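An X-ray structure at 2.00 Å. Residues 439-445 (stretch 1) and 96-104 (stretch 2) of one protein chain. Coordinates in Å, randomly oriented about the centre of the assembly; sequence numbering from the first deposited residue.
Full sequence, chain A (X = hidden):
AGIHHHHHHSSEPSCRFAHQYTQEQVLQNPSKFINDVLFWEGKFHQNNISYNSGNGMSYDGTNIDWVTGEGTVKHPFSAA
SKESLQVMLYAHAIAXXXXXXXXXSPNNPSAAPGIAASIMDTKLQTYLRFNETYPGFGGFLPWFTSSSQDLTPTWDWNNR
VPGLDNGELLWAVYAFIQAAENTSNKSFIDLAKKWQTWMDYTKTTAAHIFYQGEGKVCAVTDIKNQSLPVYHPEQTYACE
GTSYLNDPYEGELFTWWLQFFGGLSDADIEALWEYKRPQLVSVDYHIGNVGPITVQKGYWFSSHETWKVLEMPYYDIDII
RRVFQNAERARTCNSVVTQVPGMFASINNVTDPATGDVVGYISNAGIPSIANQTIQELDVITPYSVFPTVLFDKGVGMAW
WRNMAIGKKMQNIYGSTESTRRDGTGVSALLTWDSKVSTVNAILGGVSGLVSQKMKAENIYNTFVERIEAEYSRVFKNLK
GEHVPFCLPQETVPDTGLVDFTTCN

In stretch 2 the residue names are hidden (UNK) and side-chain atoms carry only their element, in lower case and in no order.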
ATOM      1  N   THR A 439       0.903  -4.029  -5.685  1.00 10.18           N
ATOM      2  CA  THR A 439       1.724  -4.435  -6.804  1.00 10.45           C
ATOM      3  C   THR A 439       1.294  -3.679  -8.066  1.00 10.23           C
ATOM      4  O   THR A 439       2.128  -3.155  -8.791  1.00 10.09           O
ATOM      5  CB  THR A 439       1.665  -5.948  -7.023  1.00 10.75           C
ATOM      6  OG1 THR A 439       1.989  -6.558  -5.772  1.00 11.15           O
ATOM      7  CG2 THR A 439       2.613  -6.408  -8.112  1.00 11.25           C
ATOM      8  N   VAL A 440      -0.015  -3.606  -8.298  1.00 10.53           N
ATOM      9  CA  VAL A 440      -0.551  -2.871  -9.439  1.00 10.79           C
ATOM     10  C   VAL A 440      -0.022  -1.431  -9.397  1.00 11.13           C
ATOM     11  O   VAL A 440       0.497  -0.933 -10.406  1.00 11.32           O
ATOM     12  CB  VAL A 440      -2.086  -2.926  -9.489  1.00 10.65           C
ATOM     13  CG1 VAL A 440      -2.650  -1.955 -10.527  1.00 10.80           C
ATOM     14  CG2 VAL A 440      -2.575  -4.343  -9.744  1.00 10.64           C
ATOM     15  N   ASN A 441      -0.116  -0.784  -8.231  1.00 11.10           N
ATOM     16  CA  ASN A 441       0.293   0.620  -8.087  1.00 11.35           C
ATOM     17  C   ASN A 441       1.803   0.765  -8.325  1.00 11.30           C
ATOM     18  O   ASN A 441       2.244   1.769  -8.879  1.00 11.65           O
ATOM     19  CB  ASN A 441      -0.181   1.213  -6.759  1.00 11.49           C
ATOM     20  CG  ASN A 441      -1.584   1.767  -6.866  1.00 11.63           C
ATOM     21  OD1 ASN A 441      -1.853   2.587  -7.745  1.00 12.56           O
ATOM     22  ND2 ASN A 441      -2.483   1.323  -5.997  1.00 11.25           N
ATOM     23  N   ALA A 442       2.592  -0.250  -7.953  1.00 11.42           N
ATOM     24  CA  ALA A 442       4.032  -0.252  -8.242  1.00 11.35           C
ATOM     25  C   ALA A 442       4.289  -0.387  -9.758  1.00 11.54           C
ATOM     26  O   ALA A 442       5.155   0.283 -10.303  1.00 11.12           O
ATOM     27  CB  ALA A 442       4.716  -1.331  -7.447  1.00 10.93           C
ATOM     28  N   ILE A 443       3.533  -1.258 -10.432  1.00 11.94           N
ATOM     29  CA  ILE A 443       3.630  -1.436 -11.891  1.00 12.30           C
ATOM     30  C   ILE A 443       3.349  -0.101 -12.602  1.00 13.06           C
ATOM     31  O   ILE A 443       3.986   0.195 -13.593  1.00 12.81           O
ATOM     32  CB  ILE A 443       2.687  -2.559 -12.371  1.00 12.51           C
ATOM     33  CG1 ILE A 443       3.231  -3.942 -12.004  1.00 12.08           C
ATOM     34  CG2 ILE A 443       2.380  -2.437 -13.859  1.00 12.81           C
ATOM     35  CD1 ILE A 443       2.217  -5.064 -12.112  1.00 12.26           C
ATOM     36  N   LEU A 444       2.424   0.708 -12.066  1.00 13.59           N
ATOM     37  CA  LEU A 444       2.033   2.014 -12.659  1.00 14.52           C
ATOM     38  C   LEU A 444       3.013   3.133 -12.271  1.00 14.49           C
ATOM     39  O   LEU A 444       2.835   4.274 -12.690  1.00 15.03           O
ATOM     40  CB  LEU A 444       0.614   2.362 -12.195  1.00 15.07           C
ATOM     41  CG  LEU A 444      -0.478   1.425 -12.700  1.00 15.74           C
ATOM     42  CD1 LEU A 444      -1.811   1.769 -12.065  1.00 16.31           C
ATOM     43  CD2 LEU A 444      -0.579   1.484 -14.220  1.00 16.69           C
ATOM     44  N   GLY A 445       4.023   2.806 -11.459  1.00 13.93           N
ATOM     45  CA  GLY A 445       5.116   3.701 -11.122  1.00 13.69           C
ATOM     46  C   GLY A 445       4.828   4.557  -9.894  1.00 13.94           C
ATOM     47  O   GLY A 445       5.487   5.571  -9.694  1.00 14.50           O
ATOM     48  N   UNK A  96      -5.565   8.968 -18.014  1.00 19.06           N
ATOM     49  CA  UNK A  96      -5.569   8.321 -19.326  1.00 18.92           C
ATOM     50  C   UNK A  96      -4.469   7.286 -19.487  1.00 18.97           C
ATOM     51  O   UNK A  96      -4.178   6.890 -20.613  1.00 20.41           O
ATOM     52  N   UNK A  97      -3.872   6.831 -18.374  1.00 18.44           N
ATOM     53  CA  UNK A  97      -2.853   5.770 -18.387  1.00 18.10           C
ATOM     54  C   UNK A  97      -3.412   4.520 -19.076  1.00 18.43           C
ATOM     55  O   UNK A  97      -4.504   4.034 -18.728  1.00 18.59           O
ATOM     56  o   UNK A  97      -1.835   4.121 -16.932  1.00 17.59           O
ATOM     57  c   UNK A  97      -2.368   5.440 -16.991  1.00 17.94           C
ATOM     58  N   UNK A  98      -2.653   4.001 -20.045  1.00 18.36           N
ATOM     59  CA  UNK A  98      -3.067   2.838 -20.822  1.00 18.17           C
ATOM     60  C   UNK A  98      -3.002   1.583 -19.943  1.00 17.82           C
ATOM     61  O   UNK A  98      -3.844   0.704 -20.073  1.00 17.05           O
ATOM     62  c   UNK A  98      -2.200   2.691 -22.045  1.00 19.05           C
ATOM     63  N   UNK A  99      -1.986   1.515 -19.073  1.00 17.93           N
ATOM     64  CA  UNK A  99      -1.829   0.407 -18.123  1.00 18.76           C
ATOM     65  C   UNK A  99      -2.997   0.394 -17.120  1.00 16.94           C
ATOM     66  O   UNK A  99      -3.525  -0.658 -16.818  1.00 15.12           O
ATOM     67  c   UNK A  99      -0.464   0.455 -17.421  1.00 20.74           C
ATOM     68  c   UNK A  99       0.657  -0.247 -18.189  1.00 23.00           C
ATOM     69  o   UNK A  99       0.386  -0.780 -19.298  1.00 23.74           O
ATOM     70  o   UNK A  99       1.799  -0.271 -17.671  1.00 24.83           O
ATOM     71  N   UNK A 100      -3.374   1.561 -16.584  1.00 16.05           N
ATOM     72  CA  UNK A 100      -4.512   1.647 -15.669  1.00 15.74           C
ATOM     73  C   UNK A 100      -5.806   1.221 -16.384  1.00 16.03           C
ATOM     74  O   UNK A 100      -6.691   0.646 -15.763  1.00 15.95           O
ATOM     75  c   UNK A 100      -4.635   3.032 -15.090  1.00 15.71           C
ATOM     76  N   UNK A 101      -5.907   1.508 -17.689  1.00 16.09           N
ATOM     77  CA  UNK A 101      -7.074   1.149 -18.507  1.00 16.54           C
ATOM     78  C   UNK A 101      -7.107  -0.365 -18.755  1.00 16.75           C
ATOM     79  O   UNK A 101      -8.178  -0.965 -18.794  1.00 16.79           O
ATOM     80  c   UNK A 101      -7.053   1.916 -19.814  1.00 17.61           C
ATOM     81  N   UNK A 102      -5.934  -0.980 -18.926  1.00 16.92           N
ATOM     82  CA  UNK A 102      -5.823  -2.443 -19.056  1.00 17.11           C
ATOM     83  C   UNK A 102      -6.397  -3.127 -17.804  1.00 16.73           C
ATOM     84  O   UNK A 102      -7.018  -4.169 -17.915  1.00 15.79           O
ATOM     85  c   UNK A 102      -4.616  -4.928 -20.687  1.00 16.22           C
ATOM     86  n   UNK A 102      -4.114  -6.287 -20.835  1.00 15.99           N
ATOM     87  n   UNK A 102      -5.508  -6.815 -22.584  1.00 15.46           N
ATOM     88  c   UNK A 102      -4.134  -4.349 -19.380  1.00 16.60           C
ATOM     89  n   UNK A 102      -4.152  -8.414 -21.664  1.00 15.53           N
ATOM     90  c   UNK A 102      -4.368  -2.849 -19.289  1.00 16.76           C
ATOM     91  c   UNK A 102      -4.591  -7.171 -21.700  1.00 15.92           C
ATOM     92  N   UNK A 103      -6.178  -2.513 -16.634  1.00 17.06           N
ATOM     93  CA  UNK A 103      -6.755  -2.947 -15.352  1.00 17.01           C
ATOM     94  C   UNK A 103      -8.259  -2.657 -15.311  1.00 17.26           C
ATOM     95  O   UNK A 103      -9.053  -3.572 -15.074  1.00 17.30           O
ATOM     96  c   UNK A 103      -8.107  -2.186 -11.015  1.00 16.09           C
ATOM     97  c   UNK A 103      -7.642  -1.914 -12.294  1.00 15.96           C
ATOM     98  c   UNK A 103      -6.542  -2.581 -12.811  1.00 16.68           C
ATOM     99  c   UNK A 103      -7.468  -3.121 -10.234  1.00 15.72           C
ATOM    100  c   UNK A 103      -5.907  -3.516 -12.004  1.00 16.45           C
ATOM    101  c   UNK A 103      -6.375  -3.791 -10.727  1.00 16.01           C
ATOM    102  c   UNK A 103      -6.022  -2.264 -14.193  1.00 16.79           C
ATOM    103  N   UNK A 104      -8.643  -1.388 -15.508  1.00 17.33           N
ATOM    104  CA  UNK A 104     -10.021  -0.922 -15.222  1.00 18.46           C
ATOM    105  C   UNK A 104     -10.993  -1.325 -16.334  1.00 18.30           C
ATOM    106  O   UNK A 104     -12.156  -1.597 -16.056  1.00 17.48           O
ATOM    107  c   UNK A 104     -10.048   0.605 -15.080  1.00 19.82           C
ATOM    108  c   UNK A 104     -10.314   1.182 -13.692  1.00 21.48           C
ATOM    109  c   UNK A 104     -11.343   0.372 -12.917  1.00 21.47           C
ATOM    110  c   UNK A 104     -10.775   2.630 -13.805  1.00 21.74           C
TER

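Position 96 has no side-chain atoms, and its phi of 92° is positive. It closes a helix with a Schellman motif, and a CB here would jam against the carbonyl oxygen of the residue before, so the backbone itself calls for glycine: Gly96.

Position 97 carries one carbon and then one oxygen, unbranched, which makes it a serine. Ser97 sits at the N-cap of the next helix, where the first amides lack carbonyl partners from a preceding turn; its OG accepts from the backbone N of position 100 at 3.0 Å, nearly in line at 170°. The same OG lies 4.0 Å from Leu444 CD2.

Position 98 has a single carbon and touches nothing on stretch 1. It is Ala98, a small residue that fits easily into the first turn of a helix.

Position 99 has two carbons, the second bearing two oxygens: a short carboxylate, Asp99. An acidic side chain suits the first turn of a helix, where its negative charge is favoured by the helix dipole. Its CB packs 3.4 Å from Leu444 CD2, while OD2 comes to 4.4 Å from Ile443 CG2.

Position 100 again has one carbon, hence Ala100. It is buried, and its CB lies 4.3 Å from Leu444 CD1; a methyl group offers an apolar surface while taking up little room. Its backbone N, already held by the cap, is 3.7 Å from Leu444 CD2.

Position 101, also with one carbon, is Ala101, buried but out of reach of stretch 1, where a lone methyl takes up little room.

Position 102 shows three carbons, a nitrogen, and a carbon carrying two more nitrogens, the guanidinium pattern of arginine. Arg102 does not reach stretch 1; its NE and NH2 are hydrogen-bonded elsewhere in the structure.

Position 103 has one carbon leading to a six-carbon ring with no further atom, so it is Phe103. Its CA-to-CB bond points toward stretch 1, and CD2 meets Val440 CG1 at 3.9 Å, the methyl approaching the ring obliquely. A flat hydrocarbon ring suits this buried site.

Position 104 has four carbons forked at the second, giving Leu104; stretch 1, which it does not touch, gives no reason for the leucine.

The contact is one of packing, with no hydrogen bond across it. Val440 and Leu444, one helical turn apart in sequence, meet Phe103 and Asp99, likewise four residues apart. Leu444 has the largest covered area, its CD2 reaching the capped turn formed by Ser97, Asp99 and Ala100. Together the stretches bury 221 Å².

Stretch 2 (96-104) GSADAARFL
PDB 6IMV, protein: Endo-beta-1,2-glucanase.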